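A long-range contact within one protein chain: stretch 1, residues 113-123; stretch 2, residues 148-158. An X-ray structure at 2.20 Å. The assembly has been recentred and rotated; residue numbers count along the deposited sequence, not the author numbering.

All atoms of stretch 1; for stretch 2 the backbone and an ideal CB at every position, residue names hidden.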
ATOM      1  N   ILE A 113     -25.162   6.820   1.390  1.00 28.13           N
ATOM      2  CA  ILE A 113     -25.464   8.247   1.276  1.00 38.61           C
ATOM      3  C   ILE A 113     -24.757   8.841   0.067  1.00 19.77           C
ATOM      4  O   ILE A 113     -25.352   9.576  -0.728  1.00 37.05           O
ATOM      5  CB  ILE A 113     -25.071   8.983   2.568  1.00 36.46           C
ATOM      6  CG1 ILE A 113     -25.982   8.564   3.717  1.00 36.04           C
ATOM      7  CG2 ILE A 113     -25.118  10.489   2.355  1.00 27.12           C
ATOM      8  CD1 ILE A 113     -25.451   8.972   5.070  1.00 35.64           C
ATOM      9  N   SER A 114     -23.472   8.514  -0.093  1.00 30.72           N
ATOM     10  CA  SER A 114     -22.707   9.040  -1.219  1.00 19.88           C
ATOM     11  C   SER A 114     -23.279   8.570  -2.550  1.00 20.37           C
ATOM     12  O   SER A 114     -23.257   9.313  -3.538  1.00 28.72           O
ATOM     13  CB  SER A 114     -21.241   8.627  -1.091  1.00 25.28           C
ATOM     14  OG  SER A 114     -20.685   9.088   0.130  1.00 28.77           O
ATOM     15  N   ALA A 115     -23.798   7.340  -2.596  1.00 24.21           N
ATOM     16  CA  ALA A 115     -24.372   6.825  -3.836  1.00 23.92           C
ATOM     17  C   ALA A 115     -25.647   7.574  -4.196  1.00 30.87           C
ATOM     18  O   ALA A 115     -25.840   7.980  -5.348  1.00 29.77           O
ATOM     19  CB  ALA A 115     -24.641   5.325  -3.711  1.00 19.98           C
ATOM     20  N   LYS A 116     -26.533   7.764  -3.214  1.00 27.87           N
ATOM     21  CA  LYS A 116     -27.760   8.515  -3.452  1.00 28.00           C
ATOM     22  C   LYS A 116     -27.456   9.956  -3.838  1.00 21.65           C
ATOM     23  O   LYS A 116     -28.084  10.507  -4.749  1.00 33.26           O
ATOM     24  CB  LYS A 116     -28.656   8.467  -2.212  1.00 22.26           C
ATOM     25  CG  LYS A 116     -29.379   7.142  -2.008  1.00 25.21           C
ATOM     26  CD  LYS A 116     -30.171   7.155  -0.716  1.00 36.84           C
ATOM     27  CE  LYS A 116     -29.732   6.027   0.190  1.00 49.39           C
ATOM     28  NZ  LYS A 116     -29.398   6.503   1.563  1.00 51.20           N
ATOM     29  N   ALA A 117     -26.486  10.579  -3.163  1.00 25.85           N
ATOM     30  CA  ALA A 117     -26.140  11.964  -3.467  1.00 22.02           C
ATOM     31  C   ALA A 117     -25.498  12.091  -4.843  1.00 23.33           C
ATOM     32  O   ALA A 117     -25.813  13.021  -5.593  1.00 31.45           O
ATOM     33  CB  ALA A 117     -25.216  12.524  -2.387  1.00 20.35           C
ATOM     34  N   ALA A 118     -24.594  11.169  -5.191  1.00 29.11           N
ATOM     35  CA  ALA A 118     -23.962  11.210  -6.507  1.00 26.94           C
ATOM     36  C   ALA A 118     -24.993  11.079  -7.622  1.00 31.48           C
ATOM     37  O   ALA A 118     -24.880  11.740  -8.660  1.00 32.05           O
ATOM     38  CB  ALA A 118     -22.907  10.109  -6.626  1.00 25.75           C
ATOM     39  N   HIS A 119     -26.003  10.228  -7.428  1.00 29.22           N
ATOM     40  CA  HIS A 119     -27.034  10.080  -8.448  1.00 31.17           C
ATOM     41  C   HIS A 119     -27.892  11.332  -8.543  1.00 32.84           C
ATOM     42  O   HIS A 119     -28.334  11.710  -9.636  1.00 33.24           O
ATOM     43  CB  HIS A 119     -27.904   8.858  -8.154  1.00 32.23           C
ATOM     44  CG  HIS A 119     -28.954   8.603  -9.190  1.00 36.66           C
ATOM     45  ND1 HIS A 119     -30.298   8.798  -8.957  1.00 38.42           N
ATOM     46  CD2 HIS A 119     -28.854   8.173 -10.470  1.00 37.74           C
ATOM     47  CE1 HIS A 119     -30.981   8.498 -10.048  1.00 38.71           C
ATOM     48  NE2 HIS A 119     -30.128   8.114 -10.981  1.00 39.57           N
ATOM     49  N   MET A 120     -28.140  11.986  -7.409  1.00 31.40           N
ATOM     50  CA  MET A 120     -28.910  13.224  -7.423  1.00 30.78           C
ATOM     51  C   MET A 120     -28.136  14.339  -8.110  1.00 29.59           C
ATOM     52  O   MET A 120     -28.659  15.010  -9.007  1.00 37.04           O
ATOM     53  CB  MET A 120     -29.287  13.621  -5.998  1.00 40.47           C
ATOM     54  CG  MET A 120     -30.529  12.927  -5.490  1.00 51.71           C
ATOM     55  SD  MET A 120     -32.009  13.403  -6.404  1.00 70.71           S
ATOM     56  CE  MET A 120     -32.247  15.082  -5.824  1.00 68.68           C
ATOM     57  N   LEU A 121     -26.878  14.546  -7.709  1.00 31.88           N
ATOM     58  CA  LEU A 121     -26.053  15.573  -8.335  1.00 35.07           C
ATOM     59  C   LEU A 121     -25.862  15.338  -9.828  1.00 39.01           C
ATOM     60  O   LEU A 121     -25.606  16.295 -10.563  1.00 42.11           O
ATOM     61  CB  LEU A 121     -24.684  15.649  -7.649  1.00 29.88           C
ATOM     62  CG  LEU A 121     -24.470  16.641  -6.502  1.00 31.96           C
ATOM     63  CD1 LEU A 121     -22.989  16.925  -6.331  1.00 21.61           C
ATOM     64  CD2 LEU A 121     -25.239  17.931  -6.733  1.00 26.30           C
ATOM     65  N   GLY A 122     -25.971  14.091 -10.291  1.00 36.73           N
ATOM     66  CA  GLY A 122     -25.803  13.792 -11.703  1.00 33.65           C
ATOM     67  C   GLY A 122     -27.016  14.063 -12.567  1.00 35.95           C
ATOM     68  O   GLY A 122     -26.913  14.013 -13.797  1.00 35.33           O
ATOM     69  N   GLN A 123     -28.160  14.340 -11.950  1.00 31.46           N
ATOM     70  CA  GLN A 123     -29.354  14.672 -12.711  1.00 37.35           C
ATOM     71  C   GLN A 123     -29.162  16.019 -13.396  1.00 38.38           C
ATOM     72  O   GLN A 123     -28.744  16.986 -12.742  1.00 37.95           O
ATOM     73  CB  GLN A 123     -30.582  14.713 -11.802  1.00 36.70           C
ATOM     74  CG  GLN A 123     -30.917  13.383 -11.162  1.00 36.49           C
ATOM     75  CD  GLN A 123     -31.115  12.285 -12.186  1.00 52.27           C
ATOM     76  OE1 GLN A 123     -32.102  12.277 -12.922  1.00 62.92           O
ATOM     77  NE2 GLN A 123     -30.172  11.350 -12.240  1.00 55.93           N
ATOM     78  N   UNK A 148     -17.507  22.660 -11.146  1.00 29.55           N
ATOM     79  CA  UNK A 148     -17.522  22.460  -9.701  1.00 26.30           C
ATOM     80  C   UNK A 148     -18.501  21.362  -9.314  1.00 26.93           C
ATOM     81  O   UNK A 148     -18.190  20.505  -8.478  1.00 31.80           O
ATOM     82  CB  UNK A 148     -17.881  23.763  -8.984  1.00 26.30           C
ATOM     83  N   UNK A 149     -19.686  21.358  -9.925  1.00 24.15           N
ATOM     84  CA  UNK A 149     -20.669  20.330  -9.612  1.00 29.82           C
ATOM     85  C   UNK A 149     -20.209  18.973 -10.129  1.00 35.65           C
ATOM     86  O   UNK A 149     -20.423  17.942  -9.480  1.00 34.42           O
ATOM     87  CB  UNK A 149     -22.032  20.692 -10.207  1.00 29.82           C
ATOM     88  N   UNK A 150     -19.575  18.950 -11.303  1.00 31.04           N
ATOM     89  CA  UNK A 150     -19.119  17.690 -11.879  1.00 29.60           C
ATOM     90  C   UNK A 150     -18.041  17.048 -11.013  1.00 31.21           C
ATOM     91  O   UNK A 150     -18.072  15.837 -10.760  1.00 31.88           O
ATOM     92  CB  UNK A 150     -18.591  17.914 -13.297  1.00 29.60           C
ATOM     93  N   UNK A 151     -17.073  17.846 -10.554  1.00 33.21           N
ATOM     94  CA  UNK A 151     -16.060  17.336  -9.634  1.00 32.60           C
ATOM     95  C   UNK A 151     -16.720  16.782  -8.380  1.00 30.15           C
ATOM     96  O   UNK A 151     -16.390  15.684  -7.913  1.00 28.50           O
ATOM     97  CB  UNK A 151     -15.058  18.433  -9.268  1.00 32.60           C
ATOM     98  N   UNK A 152     -17.661  17.542  -7.813  1.00 22.22           N
ATOM     99  CA  UNK A 152     -18.385  17.084  -6.632  1.00 19.03           C
ATOM    100  C   UNK A 152     -19.105  15.770  -6.905  1.00 21.08           C
ATOM    101  O   UNK A 152     -19.065  14.846  -6.085  1.00 27.22           O
ATOM    102  CB  UNK A 152     -19.386  18.147  -6.175  1.00 19.03           C
ATOM    103  N   UNK A 153     -19.755  15.663  -8.067  1.00 24.57           N
ATOM    104  CA  UNK A 153     -20.513  14.460  -8.394  1.00 21.12           C
ATOM    105  C   UNK A 153     -19.589  13.255  -8.528  1.00 24.33           C
ATOM    106  O   UNK A 153     -19.883  12.170  -8.012  1.00 24.85           O
ATOM    107  CB  UNK A 153     -21.307  14.663  -9.686  1.00 21.12           C
ATOM    108  N   UNK A 154     -18.454  13.439  -9.211  1.00 27.66           N
ATOM    109  CA  UNK A 154     -17.499  12.349  -9.394  1.00 28.00           C
ATOM    110  C   UNK A 154     -16.889  11.914  -8.067  1.00 28.22           C
ATOM    111  O   UNK A 154     -16.706  10.715  -7.828  1.00 29.82           O
ATOM    112  CB  UNK A 154     -16.393  12.770 -10.364  1.00 28.00           C
ATOM    113  N   UNK A 155     -16.565  12.876  -7.196  1.00 25.34           N
ATOM    114  CA  UNK A 155     -16.020  12.553  -5.881  1.00 22.20           C
ATOM    115  C   UNK A 155     -16.963  11.639  -5.108  1.00 22.23           C
ATOM    116  O   UNK A 155     -16.537  10.632  -4.530  1.00 27.82           O
ATOM    117  CB  UNK A 155     -15.755  13.832  -5.084  1.00 22.20           C
ATOM    118  N   UNK A 156     -18.255  11.972  -5.096  1.00 21.89           N
ATOM    119  CA  UNK A 156     -19.235  11.129  -4.419  1.00 22.17           C
ATOM    120  C   UNK A 156     -19.307   9.747  -5.055  1.00 25.69           C
ATOM    121  O   UNK A 156     -19.516   8.746  -4.360  1.00 26.83           O
ATOM    122  CB  UNK A 156     -20.614  11.791  -4.445  1.00 22.17           C
ATOM    123  N   UNK A 157     -19.131   9.668  -6.377  1.00 28.45           N
ATOM    124  CA  UNK A 157     -19.121   8.366  -7.034  1.00 37.42           C
ATOM    125  C   UNK A 157     -17.942   7.517  -6.579  1.00 30.02           C
ATOM    126  O   UNK A 157     -18.028   6.286  -6.596  1.00 33.38           O
ATOM    127  CB  UNK A 157     -19.082   8.541  -8.553  1.00 37.42           C
ATOM    128  N   UNK A 158     -16.846   8.147  -6.149  1.00 25.20           N
ATOM    129  CA  UNK A 158     -15.682   7.392  -5.700  1.00 29.55           C
ATOM    130  C   UNK A 158     -15.882   6.745  -4.337  1.00 28.37           C
ATOM    131  O   UNK A 158     -15.071   5.898  -3.948  1.00 30.97           O
ATOM    132  CB  UNK A 158     -14.458   8.308  -5.654  1.00 29.55           C
TER

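The backbone of 148-157 is helical and runs nearly antiparallel to helix 113-121: the angle between N-to-C directions is 150° and the axes approach to 8.2 Å.

At position 148 the ideal CB has nothing of stretch 1 within 5.5 Å, so this contact sets no preference; the residue is Glu-148.

At 149 CA-to-CB points sideways, and the ideal CB lies 5.5 Å from Leu-121 CD2. A medium apolar side chain could close that gap. Val-149, with chi1 t, does so: CG1 lies 4.0 Å from Leu-121 CD2.

Positions 150 and 151 find no atom of stretch 1 near their CB, and 150 points away from it. Many side chains would serve; they are Gln-150 and Val-151.

At 152 the sideways CB is already 3.8 Å from Leu-121 CD1, which favours a small residue such as alanine or serine, or a larger one turned aside. Ser-152 meets the leucine through CB, while its OG donates back to Glu-148 O at 2.7 Å.

Position 153 also points sideways, with its ideal CB 4.1 Å from Leu-121 CB and 4.7 Å from Ala-118 O. The carbonyl lies near the end of the first helix and receives only a weak bond from Gly-122 N, so a flexible donor would suit, as would an aliphatic chain against the leucine. Gln-153 combines both features: CG packs 3.8 Å from Leu-121 CB, and NE2 donates to Ala-118 O at 2.8 Å with a nearly straight N-H...O angle of 167°. Gly-122 matters here, since a CB on it would lie a tight 3.2 Å from Gln-153 NE2.

Positions 154 and 155 have no stretch 1 atom within 5.5 Å of CB, so many side chains would fit; they hold Lys-154 and Phe-155.

At 156 CA-to-CB points toward stretch 1, its ideal CB 3.6 Å from Ala-118 CB and 3.7 Å from Ser-114 O. The small side chains of Ser-114, Ala-117 and Ala-118, with Leu-121, form a hole suited to leucine, perhaps isoleucine or methionine. Leu-156 (chi1 m, chi2 t) is the knob, placing CD1 3.7 Å from Ala-117 CB. Reciprocally, Leu-121 sits among Val-149, Ser-152, Gln-153 and Leu-156.

At 157 CB points away, yet lies 4.6 Å from Ala-118 CB, so a long chain could still brush it. Glu-157 does, CG to Ala-118 CB 3.8 Å, and its OE1 accepts from Gln-153 NE2 at 3.1 Å.

Position 158 points away, unconstrained by stretch 1; it is Asn-158.

Stretch 2, residues 148-158: EVQVSQKFLEN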
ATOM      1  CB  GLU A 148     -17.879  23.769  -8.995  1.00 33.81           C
ATOM      2  CG  GLU A 148     -16.892  24.191  -7.926  1.00 40.59           C
ATOM      3  CD  GLU A 148     -17.409  25.327  -7.068  1.00 36.37           C
ATOM      4  OE1 GLU A 148     -17.752  25.075  -5.890  1.00 29.09           O
ATOM      5  OE2 GLU A 148     -17.468  26.470  -7.573  1.00 30.80           O
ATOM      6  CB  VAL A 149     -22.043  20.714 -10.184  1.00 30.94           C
ATOM      7  CG1 VAL A 149     -23.119  19.850  -9.561  1.00 27.87           C
ATOM      8  CG2 VAL A 149     -22.320  22.186  -9.937  1.00 27.21           C
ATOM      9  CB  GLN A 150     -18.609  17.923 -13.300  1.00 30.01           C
ATOM     10  CG  GLN A 150     -19.714  18.088 -14.326  1.00 39.08           C
ATOM     11  CD  GLN A 150     -19.219  18.682 -15.630  1.00 50.15           C
ATOM     12  OE1 GLN A 150     -18.225  19.410 -15.657  1.00 51.51           O
ATOM     13  NE2 GLN A 150     -19.911  18.371 -16.723  1.00 43.40           N
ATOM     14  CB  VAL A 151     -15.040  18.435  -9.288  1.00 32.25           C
ATOM     15  CG1 VAL A 151     -14.173  18.000  -8.113  1.00 30.86           C
ATOM     16  CG2 VAL A 151     -14.180  18.775 -10.495  1.00 26.28           C
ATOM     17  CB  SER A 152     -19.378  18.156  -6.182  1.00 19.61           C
ATOM     18  OG  SER A 152     -18.744  19.415  -6.065  1.00 26.83           O
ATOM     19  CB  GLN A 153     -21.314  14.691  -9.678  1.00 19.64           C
ATOM     20  CG  GLN A 153     -22.425  13.687  -9.936  1.00 29.15           C
ATOM     21  CD  GLN A 153     -21.928  12.416 -10.583  1.00 30.59           C
ATOM     22  OE1 GLN A 153     -20.869  12.396 -11.213  1.00 38.91           O
ATOM     23  NE2 GLN A 153     -22.692  11.340 -10.427  1.00 27.08           N
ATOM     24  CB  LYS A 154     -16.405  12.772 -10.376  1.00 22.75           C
ATOM     25  CG  LYS A 154     -16.758  12.534 -11.838  1.00 42.86           C
ATOM     26  CD  LYS A 154     -16.684  11.051 -12.175  1.00 45.21           C
ATOM     27  CE  LYS A 154     -17.238  10.755 -13.557  1.00 37.46           C
ATOM     28  NZ  LYS A 154     -18.713  10.933 -13.621  1.00 44.96           N
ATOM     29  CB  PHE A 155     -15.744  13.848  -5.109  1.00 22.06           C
ATOM     30  CG  PHE A 155     -15.522  13.654  -3.633  1.00 20.60           C
ATOM     31  CD1 PHE A 155     -14.248  13.440  -3.130  1.00 23.90           C
ATOM     32  CD2 PHE A 155     -16.588  13.715  -2.746  1.00 22.77           C
ATOM     33  CE1 PHE A 155     -14.046  13.275  -1.771  1.00 23.79           C
ATOM     34  CE2 PHE A 155     -16.395  13.547  -1.392  1.00 21.52           C
ATOM     35  CZ  PHE A 155     -15.123  13.330  -0.900  1.00 21.56           C
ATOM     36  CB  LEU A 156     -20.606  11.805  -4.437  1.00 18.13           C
ATOM     37  CG  LEU A 156     -20.741  13.094  -3.622  1.00 25.69           C
ATOM     38  CD1 LEU A 156     -22.092  13.756  -3.870  1.00 25.58           C
ATOM     39  CD2 LEU A 156     -20.530  12.814  -2.139  1.00 21.31           C
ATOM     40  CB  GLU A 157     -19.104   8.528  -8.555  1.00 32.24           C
ATOM     41  CG  GLU A 157     -20.480   8.703  -9.173  1.00 42.56           C
ATOM     42  CD  GLU A 157     -20.485   8.448 -10.669  1.00 53.15           C
ATOM     43  OE1 GLU A 157     -21.555   8.604 -11.298  1.00 50.60           O
ATOM     44  OE2 GLU A 157     -19.420   8.085 -11.215  1.00 56.92           O
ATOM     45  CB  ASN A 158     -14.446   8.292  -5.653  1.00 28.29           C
ATOM     46  CG  ASN A 158     -13.967   8.693  -7.032  1.00 26.62           C
ATOM     47  OD1 ASN A 158     -14.330   8.077  -8.034  1.00 25.47           O
ATOM     48  ND2 ASN A 158     -13.138   9.726  -7.089  1.00 17.80           N
TER
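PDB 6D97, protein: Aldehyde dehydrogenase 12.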